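Local coordinates for putative curved DNA-binding protein (Chaetomium thermophilum var. thermophilum DSM 1495, PDB 4IPA), which probably takes part in ribosome biogenesis as a thermophilic Arx1 related to the M24 methionine aminopeptidases, and may bind DNA, at residues His274-Asn279 and Gly326-Tyr331; Asn223-Lys228 and Gly300-Ser305; Glu42-Cys47 and Asp133-Lys138. All coordinates share one frame; numbering follows the deposited sequence.

Contact 1 (His274-Asn279 and Gly326-Tyr331); sequences HRRTNN and GVFRQY
G326 O receives both T277 OG1 and N279 ND2 where an antiparallel strand pair begins: 328-330 runs at 159° to 274-276, as an edge strand of a small three-stranded sheet. With chi1 at 68°, T277 OG1 stands between the backbone N and the carbonyl carbon and lies 2.7 Å from G326 O, in the carbonyl plane and on a lone pair, while N279 ND2, at 2.8 Å from the same oxygen, comes from above that plane. An alanine at T277 would probably leave G326 O with N279 ND2 alone of this pair and deprive N279 N of its weak bond to OG1. V327 O then accepts T277 N at 2.7 Å. F328 forms a non-hydrogen-bonded pair with R276, its CE1 3.8 Å from R276 CG. R329 and R275 are the hydrogen-bonded pair, with R329 N to R275 O at 2.7 Å and R275 N to R329 O at 3.1 Å. The two side chains lie side by side, their like-charged guanidinium planes 31° apart; R275 NH2 is in a salt bridge with E226 OE1, which would probably ease the repulsion. Q330, on the same sheet face as F328, sets CB 3.7 Å from H274 ND1. Y331 OH, hydrogen-bonded to E226, finishes 3.4 Å from R275 NE, at the guanidinium edge.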
loop_
_atom_site.group_PDB
_atom_site.type_symbol
_atom_site.label_atom_id
_atom_site.label_comp_id
_atom_site.label_asym_id
_atom_site.label_seq_id
_atom_site.Cartn_x
_atom_site.Cartn_y
_atom_site.Cartn_z
ATOM N N HIS A 274 9.989 8.785 3.959
ATOM C CA HIS A 274 10.937 9.134 2.897
ATOM C C HIS A 274 11.563 7.864 2.308
ATOM O O HIS A 274 11.382 6.773 2.832
ATOM C CB HIS A 274 12.098 9.999 3.440
ATOM C CG HIS A 274 11.670 11.251 4.147
ATOM N ND1 HIS A 274 11.969 12.512 3.668
ATOM C CD2 HIS A 274 11.017 11.433 5.318
ATOM C CE1 HIS A 274 11.493 13.419 4.504
ATOM N NE2 HIS A 274 10.903 12.795 5.505
ATOM N N ARG A 275 12.315 8.016 1.224
ATOM C CA ARG A 275 13.162 6.935 0.727
ATOM C C ARG A 275 14.339 7.497 -0.063
ATOM O O ARG A 275 14.233 8.553 -0.686
ATOM C CB ARG A 275 12.363 5.937 -0.126
ATOM C CG ARG A 275 12.169 6.341 -1.570
ATOM C CD ARG A 275 11.543 5.195 -2.356
ATOM N NE ARG A 275 11.309 5.559 -3.747
ATOM C CZ ARG A 275 12.208 5.418 -4.722
ATOM N NH1 ARG A 275 13.411 4.917 -4.467
ATOM N NH2 ARG A 275 11.906 5.787 -5.956
ATOM N N ARG A 276 15.462 6.788 -0.023
ATOM C CA ARG A 276 16.625 7.151 -0.827
ATOM C C ARG A 276 16.331 6.968 -2.299
ATOM O O ARG A 276 15.726 5.972 -2.669
ATOM C CB ARG A 276 17.807 6.256 -0.474
ATOM C CG ARG A 276 18.925 6.959 0.242
ATOM C CD ARG A 276 20.047 5.986 0.580
ATOM N NE ARG A 276 20.949 5.832 -0.547
ATOM C CZ ARG A 276 21.064 4.730 -1.275
ATOM N NH1 ARG A 276 20.344 3.652 -0.983
ATOM N NH2 ARG A 276 21.916 4.709 -2.290
ATOM N N THR A 277 16.745 7.927 -3.130
ATOM C CA THR A 277 16.706 7.768 -4.589
ATOM C C THR A 277 18.100 7.459 -5.124
ATOM O O THR A 277 19.075 7.438 -4.371
ATOM C CB THR A 277 16.230 9.042 -5.312
ATOM O OG1 THR A 277 17.212 10.075 -5.161
ATOM C CG2 THR A 277 14.885 9.524 -4.770
ATOM N N ASN A 278 18.201 7.254 -6.431
ATOM C CA ASN A 278 19.503 6.980 -7.043
ATOM C C ASN A 278 20.244 8.221 -7.577
ATOM O O ASN A 278 21.310 8.094 -8.179
ATOM C CB ASN A 278 19.400 5.875 -8.111
ATOM C CG ASN A 278 19.245 4.479 -7.501
ATOM O OD1 ASN A 278 18.289 3.759 -7.799
ATOM N ND2 ASN A 278 20.183 4.096 -6.641
ATOM N N ASN A 279 19.695 9.411 -7.337
ATOM C CA ASN A 279 20.386 10.661 -7.676
ATOM C C ASN A 279 21.751 10.806 -6.990
ATOM O O ASN A 279 21.942 10.363 -5.859
ATOM C CB ASN A 279 19.517 11.878 -7.354
ATOM C CG ASN A 279 18.315 11.998 -8.273
ATOM O OD1 ASN A 279 18.330 11.516 -9.409
ATOM N ND2 ASN A 279 17.262 12.652 -7.783
ATOM N N GLY A 326 17.307 16.135 -3.755
ATOM C CA GLY A 326 16.737 15.032 -4.505
ATOM C C GLY A 326 17.293 13.631 -4.260
ATOM O O GLY A 326 17.004 12.718 -5.034
ATOM N N VAL A 327 18.070 13.441 -3.194
ATOM C CA VAL A 327 18.602 12.113 -2.873
ATOM C C VAL A 327 17.666 11.355 -1.939
ATOM O O VAL A 327 17.713 10.133 -1.893
ATOM C CB VAL A 327 20.035 12.157 -2.258
ATOM C CG1 VAL A 327 21.008 12.870 -3.189
ATOM C CG2 VAL A 327 20.009 12.851 -0.902
ATOM N N PHE A 328 16.853 12.079 -1.170
ATOM C CA PHE A 328 15.700 11.479 -0.512
ATOM C C PHE A 328 14.460 11.957 -1.258
ATOM O O PHE A 328 14.376 13.118 -1.641
ATOM C CB PHE A 328 15.553 11.938 0.941
ATOM C CG PHE A 328 16.537 11.325 1.905
ATOM C CD1 PHE A 328 17.610 10.569 1.469
ATOM C CD2 PHE A 328 16.369 11.518 3.268
ATOM C CE1 PHE A 328 18.497 10.020 2.376
ATOM C CE2 PHE A 328 17.253 10.984 4.186
ATOM C CZ PHE A 328 18.320 10.232 3.741
ATOM N N ARG A 329 13.516 11.056 -1.487
ATOM C CA ARG A 329 12.179 11.451 -1.860
ATOM C C ARG A 329 11.377 11.656 -0.569
ATOM O O ARG A 329 11.452 10.861 0.360
ATOM C CB ARG A 329 11.515 10.379 -2.726
ATOM C CG ARG A 329 10.082 10.740 -3.151
ATOM C CD ARG A 329 9.450 9.669 -4.037
ATOM N NE ARG A 329 10.247 9.434 -5.235
ATOM C CZ ARG A 329 10.179 10.183 -6.321
ATOM N NH1 ARG A 329 9.345 11.215 -6.350
ATOM N NH2 ARG A 329 10.940 9.909 -7.371
ATOM N N GLN A 330 10.606 12.721 -0.508
ATOM C CA GLN A 330 9.780 12.960 0.660
ATOM C C GLN A 330 8.342 12.699 0.253
ATOM O O GLN A 330 7.916 13.141 -0.804
ATOM C CB GLN A 330 9.967 14.402 1.143
ATOM C CG GLN A 330 8.944 14.921 2.129
ATOM C CD GLN A 330 8.988 16.450 2.218
ATOM O OE1 GLN A 330 9.451 17.011 3.197
ATOM N NE2 GLN A 330 8.520 17.117 1.175
ATOM N N TYR A 331 7.614 11.963 1.083
ATOM C CA TYR A 331 6.184 11.748 0.864
ATOM C C TYR A 331 5.413 12.701 1.739
ATOM O O TYR A 331 5.276 12.487 2.947
ATOM C CB TYR A 331 5.788 10.300 1.178
ATOM C CG TYR A 331 6.480 9.324 0.270
ATOM C CD1 TYR A 331 5.942 9.006 -0.979
ATOM C CD2 TYR A 331 7.700 8.758 0.629
ATOM C CE1 TYR A 331 6.589 8.125 -1.832
ATOM C CE2 TYR A 331 8.350 7.871 -0.209
ATOM C CZ TYR A 331 7.796 7.559 -1.438
ATOM O OH TYR A 331 8.454 6.681 -2.267
#

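Contact 2 (Asn223-Lys228 and Gly300-Ser305); sequences NEIEGK and GTFPFS
The ring of F302 is met at its edge by I225, whose CG2 lies near the ring plane at 3.8 Å from CE1. N223 CA approaches CZ obliquely, also at 3.8 Å. The amide of N223 is turned 60° from the ring, and the two side chains cross at about a right angle. With chi1 of I225 at 47°, CG1 stands between the backbone N and the carbonyl carbon; CG1 and CD1 meet P303, CG1 lying 3.7 Å from P303 CD with the side chains tip to tip, while CG2 makes the nearest approach to F302. Beside this apolar patch, T301 OG1 donates to N223 O at 2.8 Å, from above the carbonyl plane. Two waters add bridges. Water 1 donates to N223 OD1 (3.0 Å) and accepts from T301 N (2.9 Å); water 2 accepts from I225 N (3.2 Å) and donates to T301 O (2.8 Å). E224 OE2 accepts E226 N from above its carboxylate plane, a bond within the loop. The contact thus sets the loop between strands 210-220 and 230-232 of the five-stranded sheet against the turn that leaves helix 286-299 for strand 304-305, with S82 and P84 of strand 79-88 touching F302 and P303, and R275 of strand 273-276 touching I225.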
loop_
_atom_site.group_PDB
_atom_site.type_symbol
_atom_site.label_atom_id
_atom_site.label_comp_id
_atom_site.label_asym_id
_atom_site.label_seq_id
_atom_site.Cartn_x
_atom_site.Cartn_y
_atom_site.Cartn_z
ATOM N N ASN A 223 15.363 -4.345 -5.073
ATOM C CA ASN A 223 15.632 -3.036 -4.500
ATOM C C ASN A 223 14.746 -1.942 -5.075
ATOM O O ASN A 223 15.159 -0.788 -5.140
ATOM C CB ASN A 223 17.095 -2.648 -4.735
ATOM C CG ASN A 223 18.053 -3.516 -3.965
ATOM O OD1 ASN A 223 17.876 -3.750 -2.758
ATOM N ND2 ASN A 223 19.076 -4.016 -4.653
ATOM N N GLU A 224 13.537 -2.280 -5.509
ATOM C CA GLU A 224 12.671 -1.236 -6.068
ATOM C C GLU A 224 11.189 -1.444 -5.761
ATOM O O GLU A 224 10.596 -2.471 -6.127
ATOM C CB GLU A 224 12.893 -1.111 -7.585
ATOM C CG GLU A 224 12.067 -0.018 -8.255
ATOM C CD GLU A 224 12.479 1.380 -7.826
ATOM O OE1 GLU A 224 13.316 1.988 -8.543
ATOM O OE2 GLU A 224 11.977 1.869 -6.776
ATOM N N ILE A 225 10.581 -0.465 -5.097
ATOM C CA ILE A 225 9.131 -0.512 -4.891
ATOM C C ILE A 225 8.389 0.558 -5.688
ATOM O O ILE A 225 7.189 0.731 -5.535
ATOM C CB ILE A 225 8.732 -0.524 -3.388
ATOM C CG1 ILE A 225 9.495 0.546 -2.596
ATOM C CG2 ILE A 225 8.996 -1.911 -2.789
ATOM C CD1 ILE A 225 9.258 1.990 -3.086
ATOM N N GLU A 226 9.114 1.261 -6.552
ATOM C CA GLU A 226 8.507 2.200 -7.494
ATOM C C GLU A 226 9.115 2.013 -8.867
ATOM O O GLU A 226 9.818 2.896 -9.362
ATOM C CB GLU A 226 8.683 3.643 -7.026
ATOM C CG GLU A 226 7.799 3.989 -5.846
ATOM C CD GLU A 226 8.053 5.372 -5.281
ATOM O OE1 GLU A 226 9.136 5.939 -5.534
ATOM O OE2 GLU A 226 7.162 5.883 -4.572
ATOM N N GLY A 227 8.827 0.855 -9.471
ATOM C CA GLY A 227 9.463 0.395 -10.704
ATOM C C GLY A 227 9.085 1.108 -11.991
ATOM O O GLY A 227 8.499 2.186 -11.964
ATOM N N LYS A 228 9.405 0.498 -13.130
ATOM C CA LYS A 228 9.335 1.211 -14.410
ATOM C C LYS A 228 7.965 1.158 -15.066
ATOM O O LYS A 228 7.760 1.726 -16.127
ATOM C CB LYS A 228 10.429 0.744 -15.381
ATOM C CG LYS A 228 10.336 -0.708 -15.767
ATOM C CD LYS A 228 11.429 -1.113 -16.747
ATOM C CE LYS A 228 11.352 -2.615 -17.042
ATOM N NZ LYS A 228 12.378 -3.077 -18.039
ATOM N N GLY A 300 18.651 0.952 2.427
ATOM C CA GLY A 300 18.928 0.984 1.006
ATOM C C GLY A 300 18.005 1.968 0.308
ATOM O O GLY A 300 18.016 3.164 0.599
ATOM N N THR A 301 17.180 1.471 -0.603
ATOM C CA THR A 301 16.301 2.347 -1.359
ATOM C C THR A 301 14.836 2.176 -0.936
ATOM O O THR A 301 13.918 2.608 -1.642
ATOM C CB THR A 301 16.445 2.068 -2.851
ATOM O OG1 THR A 301 16.245 0.670 -3.070
ATOM C CG2 THR A 301 17.860 2.433 -3.322
ATOM N N PHE A 302 14.623 1.555 0.221
ATOM C CA PHE A 302 13.268 1.302 0.693
ATOM C C PHE A 302 12.709 2.425 1.585
ATOM O O PHE A 302 13.456 3.123 2.284
ATOM C CB PHE A 302 13.178 -0.066 1.369
ATOM C CG PHE A 302 13.321 -1.233 0.405
ATOM C CD1 PHE A 302 12.246 -1.627 -0.396
ATOM C CD2 PHE A 302 14.526 -1.937 0.306
ATOM C CE1 PHE A 302 12.363 -2.698 -1.293
ATOM C CE2 PHE A 302 14.662 -3.016 -0.578
ATOM C CZ PHE A 302 13.574 -3.405 -1.385
ATOM N N PRO A 303 11.382 2.615 1.554
ATOM C CA PRO A 303 10.799 3.674 2.386
ATOM C C PRO A 303 11.120 3.472 3.850
ATOM O O PRO A 303 11.257 2.337 4.313
ATOM C CB PRO A 303 9.297 3.543 2.123
ATOM C CG PRO A 303 9.222 2.951 0.710
ATOM C CD PRO A 303 10.386 1.985 0.670
ATOM N N PHE A 304 11.281 4.583 4.566
ATOM C CA PHE A 304 11.555 4.548 5.995
ATOM C C PHE A 304 10.921 5.763 6.661
ATOM O O PHE A 304 10.559 6.743 5.990
ATOM C CB PHE A 304 13.063 4.523 6.253
ATOM C CG PHE A 304 13.761 5.754 5.794
ATOM C CD1 PHE A 304 14.177 5.887 4.475
ATOM C CD2 PHE A 304 14.000 6.785 6.676
ATOM C CE1 PHE A 304 14.805 7.034 4.052
ATOM C CE2 PHE A 304 14.644 7.942 6.256
ATOM C CZ PHE A 304 15.035 8.070 4.942
ATOM N N SER A 305 10.756 5.681 7.977
ATOM C CA SER A 305 10.259 6.807 8.749
ATOM C C SER A 305 11.428 7.492 9.438
ATOM O O SER A 305 12.319 6.824 9.942
ATOM C CB SER A 305 9.256 6.325 9.803
ATOM O OG SER A 305 8.864 7.397 10.643
HETATM O O HOH W 1 17.851 -1.374 -0.998
HETATM O O HOH W 2 12.511 1.846 -4.000
#

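Contact 3 (Glu42-Cys47 and Asp133-Lys138); sequences EVSKLC and DTIVAK
I135 CD1 carries the tight part of this contact, which buries 177 Å² in all, reaching from the strand to the last turn of the helix, where it lies 3.8 Å from C47 CB and 3.9 Å from S44 O. With chi1 at 62° CG1 stands between its backbone N and carbonyl carbon, and chi2 at 164° extends the chain to place CD1 against the helix end. S44 CB borders the same methyl more distantly, at 4.3 Å. The rest is looser: C47 O lies 4.0 Å from A137 CA without a hydrogen bond between the backbones there. The polar link is made by a single water, which donates to S44 OG at 2.7 Å and to D133 OD2 at 2.6 Å. S44 OG also bonds L40 O one turn back, and the other carboxylate oxygen of D133, OD1, takes W365 NE1. On the solvent side, K45 points away from the strand, and its NZ makes a salt bridge of 3.5 Å with E42 OE1 of the same helix. K138 likewise turns back on its own segment, NZ donating to V136 O at 3.1 Å on a lone pair. Together with I118 of strand 115-124, which touches S44 and I135, this is a helix end laid on an antiparallel sheet, as in the alpha-beta halves of the pita-bread fold of M24 peptidases.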
loop_
_atom_site.group_PDB
_atom_site.type_symbol
_atom_site.label_atom_id
_atom_site.label_comp_id
_atom_site.label_asym_id
_atom_site.label_seq_id
_atom_site.Cartn_x
_atom_site.Cartn_y
_atom_site.Cartn_z
ATOM N N GLU A 42 -0.288 -8.660 14.184
ATOM C CA GLU A 42 0.095 -8.223 15.523
ATOM C C GLU A 42 -0.141 -6.741 15.714
ATOM O O GLU A 42 -0.558 -6.316 16.775
ATOM C CB GLU A 42 1.561 -8.555 15.834
ATOM C CG GLU A 42 1.870 -10.042 15.932
ATOM C CD GLU A 42 1.080 -10.753 17.038
ATOM O OE1 GLU A 42 0.391 -10.073 17.837
ATOM O OE2 GLU A 42 1.154 -12.001 17.111
ATOM N N VAL A 43 0.132 -5.948 14.683
ATOM C CA VAL A 43 -0.109 -4.512 14.767
ATOM C C VAL A 43 -1.606 -4.188 14.812
ATOM O O VAL A 43 -2.014 -3.288 15.537
ATOM C CB VAL A 43 0.573 -3.731 13.616
ATOM C CG1 VAL A 43 0.151 -2.256 13.642
ATOM C CG2 VAL A 43 2.075 -3.833 13.729
ATOM N N SER A 44 -2.420 -4.921 14.048
ATOM C CA SER A 44 -3.864 -4.666 14.025
ATOM C C SER A 44 -4.491 -4.888 15.408
ATOM O O SER A 44 -5.409 -4.177 15.801
ATOM C CB SER A 44 -4.582 -5.523 12.960
ATOM O OG SER A 44 -4.082 -5.289 11.642
ATOM N N LYS A 45 -3.993 -5.878 16.141
ATOM C CA LYS A 45 -4.483 -6.143 17.494
ATOM C C LYS A 45 -4.172 -4.993 18.464
ATOM O O LYS A 45 -4.894 -4.784 19.427
ATOM C CB LYS A 45 -3.896 -7.460 18.018
ATOM C CG LYS A 45 -4.542 -8.695 17.397
ATOM C CD LYS A 45 -3.663 -9.938 17.507
ATOM C CE LYS A 45 -3.396 -10.339 18.950
ATOM N NZ LYS A 45 -2.568 -11.586 19.008
ATOM N N LEU A 46 -3.098 -4.251 18.207
ATOM C CA LEU A 46 -2.757 -3.114 19.058
ATOM C C LEU A 46 -3.629 -1.892 18.779
ATOM O O LEU A 46 -3.661 -0.968 19.591
ATOM C CB LEU A 46 -1.272 -2.737 18.927
ATOM C CG LEU A 46 -0.248 -3.849 19.207
ATOM C CD1 LEU A 46 1.189 -3.370 18.951
ATOM C CD2 LEU A 46 -0.388 -4.384 20.627
ATOM N N CYS A 47 -4.335 -1.879 17.645
ATOM C CA CYS A 47 -5.082 -0.682 17.250
ATOM C C CYS A 47 -6.452 -0.571 17.915
ATOM O O CYS A 47 -7.483 -0.564 17.243
ATOM C CB CYS A 47 -5.213 -0.581 15.725
ATOM S SG CYS A 47 -3.629 -0.381 14.882
ATOM N N ASP A 133 -3.971 -2.969 5.182
ATOM C CA ASP A 133 -5.343 -3.318 5.526
ATOM C C ASP A 133 -5.978 -2.060 6.131
ATOM O O ASP A 133 -5.284 -1.206 6.695
ATOM C CB ASP A 133 -5.356 -4.475 6.555
ATOM C CG ASP A 133 -6.743 -5.155 6.698
ATOM O OD1 ASP A 133 -7.649 -4.891 5.870
ATOM O OD2 ASP A 133 -6.916 -5.977 7.640
ATOM N N THR A 134 -7.291 -1.939 5.998
ATOM C CA THR A 134 -8.024 -0.954 6.769
ATOM C C THR A 134 -8.942 -1.685 7.755
ATOM O O THR A 134 -9.714 -2.561 7.368
ATOM C CB THR A 134 -8.835 -0.014 5.875
ATOM O OG1 THR A 134 -7.945 0.703 5.015
ATOM C CG2 THR A 134 -9.633 0.990 6.725
ATOM N N ILE A 135 -8.838 -1.335 9.028
ATOM C CA ILE A 135 -9.679 -1.940 10.045
ATOM C C ILE A 135 -10.482 -0.862 10.764
ATOM O O ILE A 135 -10.162 0.336 10.674
ATOM C CB ILE A 135 -8.847 -2.688 11.088
ATOM C CG1 ILE A 135 -7.922 -1.708 11.807
ATOM C CG2 ILE A 135 -8.060 -3.845 10.437
ATOM C CD1 ILE A 135 -7.360 -2.256 13.056
ATOM N N VAL A 136 -11.534 -1.289 11.459
ATOM C CA VAL A 136 -12.336 -0.400 12.288
ATOM C C VAL A 136 -11.805 -0.464 13.710
ATOM O O VAL A 136 -11.735 -1.533 14.318
ATOM C CB VAL A 136 -13.825 -0.788 12.264
ATOM C CG1 VAL A 136 -14.647 0.122 13.190
ATOM C CG2 VAL A 136 -14.361 -0.713 10.849
ATOM N N ALA A 137 -11.394 0.680 14.234
ATOM C CA ALA A 137 -10.851 0.721 15.577
ATOM C C ALA A 137 -11.922 0.304 16.587
ATOM O O ALA A 137 -13.026 0.840 16.591
ATOM C CB ALA A 137 -10.322 2.101 15.885
ATOM N N LYS A 138 -11.596 -0.657 17.440
ATOM C CA LYS A 138 -12.575 -1.146 18.398
ATOM C C LYS A 138 -11.932 -2.105 19.389
ATOM O O LYS A 138 -10.838 -2.609 19.154
ATOM C CB LYS A 138 -13.710 -1.862 17.659
ATOM C CG LYS A 138 -13.305 -3.227 17.132
ATOM C CD LYS A 138 -14.392 -3.834 16.258
ATOM C CE LYS A 138 -13.835 -4.967 15.408
ATOM N NZ LYS A 138 -12.863 -4.473 14.372
HETATM O O HOH W 3 -5.339 -6.592 9.628
#

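From the N terminus, contact 3 closes first: it joins the end of helix 23-46 to the end of strand 127-136, closing a loop of 85 residues, fewer than half of them in helices or strands. The other two come later and cross. Contact 2 opens at 223-228, contact 1 opens at 274-279, contact 2 closes at 300-305, and contact 1 closes at 326-331. Contact 2 joins the loop after strand 210-220 to the turn after helix 286-299. Their centres are 9 Å apart, and they share a small sheet, since strand 273-276 lies between 304-305 and 328-330. Contact 3 sits apart, its centre about 25 Å from that of contact 2, on the opposite side of the chain's centre.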